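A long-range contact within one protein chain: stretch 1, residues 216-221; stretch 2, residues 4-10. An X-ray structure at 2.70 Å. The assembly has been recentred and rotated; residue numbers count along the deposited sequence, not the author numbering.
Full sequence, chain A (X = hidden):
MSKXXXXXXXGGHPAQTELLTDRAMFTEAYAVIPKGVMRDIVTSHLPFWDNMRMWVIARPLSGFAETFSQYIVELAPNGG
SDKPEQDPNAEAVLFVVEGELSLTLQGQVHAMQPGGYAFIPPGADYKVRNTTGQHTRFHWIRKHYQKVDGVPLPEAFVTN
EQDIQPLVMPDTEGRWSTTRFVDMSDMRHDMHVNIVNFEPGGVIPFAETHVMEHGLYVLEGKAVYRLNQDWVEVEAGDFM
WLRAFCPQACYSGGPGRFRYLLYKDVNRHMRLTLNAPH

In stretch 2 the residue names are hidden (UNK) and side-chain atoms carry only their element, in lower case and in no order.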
# COMPACT_ATOMS: atom_id res chain seq x y z
N LEU A 216 -15.41 -19.97 9.84
CA LEU A 216 -16.78 -19.49 9.96
C LEU A 216 -17.46 -19.73 8.63
O LEU A 216 -16.93 -19.35 7.60
CB LEU A 216 -16.80 -17.99 10.25
CG LEU A 216 -16.69 -17.55 11.69
CD1 LEU A 216 -15.73 -18.42 12.47
CD2 LEU A 216 -16.23 -16.09 11.71
N TYR A 217 -18.63 -20.36 8.65
CA TYR A 217 -19.38 -20.60 7.41
C TYR A 217 -20.79 -20.06 7.60
O TYR A 217 -21.57 -20.60 8.38
CB TYR A 217 -19.43 -22.10 7.08
CG TYR A 217 -20.14 -22.40 5.78
CD1 TYR A 217 -21.53 -22.35 5.70
CD2 TYR A 217 -19.43 -22.69 4.62
CE1 TYR A 217 -22.19 -22.56 4.50
CE2 TYR A 217 -20.08 -22.91 3.41
CZ TYR A 217 -21.47 -22.84 3.36
OH TYR A 217 -22.13 -23.07 2.17
N VAL A 218 -21.12 -19.00 6.88
CA VAL A 218 -22.44 -18.42 7.04
C VAL A 218 -23.53 -19.34 6.52
O VAL A 218 -23.61 -19.63 5.33
CB VAL A 218 -22.53 -17.06 6.31
CG1 VAL A 218 -23.83 -16.37 6.65
CG2 VAL A 218 -21.34 -16.20 6.70
N LEU A 219 -24.38 -19.81 7.43
CA LEU A 219 -25.48 -20.69 7.08
C LEU A 219 -26.71 -19.93 6.62
O LEU A 219 -27.45 -20.38 5.75
CB LEU A 219 -25.87 -21.59 8.27
CG LEU A 219 -24.93 -22.74 8.62
CD1 LEU A 219 -25.52 -23.55 9.76
CD2 LEU A 219 -24.72 -23.62 7.39
N GLU A 220 -26.94 -18.76 7.21
CA GLU A 220 -28.11 -17.98 6.88
C GLU A 220 -27.95 -16.52 7.17
O GLU A 220 -27.30 -16.13 8.14
CB GLU A 220 -29.29 -18.52 7.66
CG GLU A 220 -30.51 -17.66 7.64
CD GLU A 220 -31.57 -18.19 8.57
OE1 GLU A 220 -31.21 -18.54 9.72
OE2 GLU A 220 -32.75 -18.25 8.16
N GLY A 221 -28.56 -15.69 6.33
CA GLY A 221 -28.50 -14.26 6.54
C GLY A 221 -27.40 -13.52 5.82
O GLY A 221 -26.65 -14.06 5.01
N UNK A 4 -36.02 -23.57 10.50
CA UNK A 4 -34.78 -22.90 10.08
C UNK A 4 -34.32 -23.30 8.68
O UNK A 4 -34.50 -24.44 8.25
c UNK A 4 -33.64 -23.20 11.05
o UNK A 4 -33.84 -22.58 12.31
N UNK A 5 -33.71 -22.35 7.99
CA UNK A 5 -33.21 -22.58 6.64
C UNK A 5 -31.69 -22.64 6.64
O UNK A 5 -31.03 -22.08 7.51
c UNK A 5 -33.64 -21.45 5.71
o UNK A 5 -32.96 -20.26 6.06
N UNK A 6 -31.14 -23.32 5.64
CA UNK A 6 -29.70 -23.42 5.53
C UNK A 6 -29.30 -23.37 4.06
O UNK A 6 -29.92 -24.01 3.22
c UNK A 6 -30.85 -25.91 7.65
c UNK A 6 -31.38 -26.23 8.88
o UNK A 6 -31.41 -26.04 11.22
c UNK A 6 -29.29 -24.42 8.68
c UNK A 6 -29.80 -25.01 7.52
c UNK A 6 -29.82 -24.73 9.94
c UNK A 6 -30.87 -25.65 10.02
c UNK A 6 -29.22 -24.72 6.16
N UNK A 7 -28.27 -22.60 3.75
CA UNK A 7 -27.82 -22.50 2.38
C UNK A 7 -27.03 -23.75 2.01
O UNK A 7 -26.33 -24.33 2.84
c UNK A 7 -26.24 -21.22 0.86
c UNK A 7 -24.95 -21.12 -1.64
c UNK A 7 -26.94 -21.26 2.19
c UNK A 7 -25.04 -21.89 0.65
c UNK A 7 -24.39 -21.84 -0.60
c UNK A 7 -26.79 -20.50 -0.21
c UNK A 7 -26.14 -20.45 -1.46
o UNK A 7 -24.30 -21.05 -2.85
N UNK A 8 -27.16 -24.15 0.75
CA UNK A 8 -26.47 -25.32 0.23
C UNK A 8 -26.10 -25.11 -1.24
O UNK A 8 -26.95 -24.79 -2.06
c UNK A 8 -27.34 -26.56 0.37
N UNK A 9 -24.81 -25.30 -1.57
CA UNK A 9 -24.31 -25.13 -2.94
C UNK A 9 -25.04 -26.07 -3.86
O UNK A 9 -25.52 -27.12 -3.45
c UNK A 9 -23.74 -25.81 -0.70
c UNK A 9 -22.52 -25.31 -1.40
c UNK A 9 -22.85 -25.53 -2.82
N UNK A 10 -25.12 -25.67 -5.12
CA UNK A 10 -25.78 -26.48 -6.14
C UNK A 10 -24.88 -26.59 -7.36
O UNK A 10 -25.14 -27.38 -8.26
c UNK A 10 -28.24 -26.21 -5.54
c UNK A 10 -28.19 -26.69 -4.28
n UNK A 10 -29.50 -26.84 -3.86
c UNK A 10 -27.14 -25.87 -6.51
c UNK A 10 -30.30 -26.46 -4.83
n UNK A 10 -29.57 -26.07 -5.86

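Position 4 carries one carbon and then one oxygen, a short unbranched side chain ending in a single polar atom. That is the pattern of serine, and Ser4 makes no contact with the strand; its nearest approach is CB of Ser4 to OE1 of Glu220, 5.4 Å, too far for a contact.

Position 5 repeats the pattern, one carbon and one oxygen, but here the oxygen lies within hydrogen-bonding reach of the carboxylate of Glu220. Two side-chain atoms of this kind again spell serine. With chi1 at 69° (p), the hydroxyl OG of Ser5 donates to OE2 of Glu220 at 2.9 Å. The glutamate reaches this bond by extension: its CA-to-CB bond points sideways, yet chi1 and chi2 are both t, and the end of the chain comes nearer to the segment.

At position 6 there are eight side-chain atoms: one carbon, then a ring of six carbons, with one oxygen on the ring atom farthest from the backbone. One of the ring carbons comes 4.0 Å from CD1 of Leu219. A six-carbon ring bearing a hydroxyl is tyrosine. The ring of Tyr6 meets Leu219 obliquely, CD1 against CD1, an apolar contact; the hydroxyl of Tyr6 is hydrogen-bonded elsewhere in the structure. The backbones are also close here, with the CA atoms of Leu219 and Tyr6 5.3 Å apart.

Position 7 has the same atom set, one carbon followed by a six-carbon ring with an oxygen. A ring carbon lies 3.5 Å from OH of Tyr217, and the backbone N faces O of Leu219. It too is tyrosine. Its CA-to-CB bond points toward stretch 1, and with chi1 at 170° (t) the ring of Tyr7 presents its edge, at CD1, to the hydroxyl of Tyr217, which stands near the ring plane. The backbone contributes as well: N of Tyr7 donates to O of Leu219 at 3.1 Å, with an N-H...O angle of 155°.

Position 8 has a single side-chain carbon, hence alanine. The CA-to-CB bond of Ala8 points away, and the residue makes no contact with the strand.

Position 9 has three carbons that close a ring onto its own backbone nitrogen, and one of them lies 4.2 Å from OH of Tyr217. Only proline closes such a ring. Pro9 touches lightly, through its CG.

Position 10 has one carbon and then a five-membered ring of three carbons and two nitrogens, an imidazole, so histidine. His10 is out of reach of stretch 1 and touches a crystal neighbour instead.

The contact joins an irregular segment to a strand, burying 308 Å² in all, and the two run 131° apart. Between them, one backbone hydrogen bond fixes Tyr7 against Leu219, while a side-chain bond ties Ser5 to Glu220 nearer the end of the strand. Apolar packing of Leu219 on Tyr6 and the approach of Tyr217 to Tyr7 and Pro9 fill in around them. The design rule is economical: a main-chain bond sets the position, a short serine side chain meets the carboxylate of an extended glutamate, and Leu219 and the tyrosines supply much of the covered surface.

Stretch 2, residues 4-10: SSYYAPH
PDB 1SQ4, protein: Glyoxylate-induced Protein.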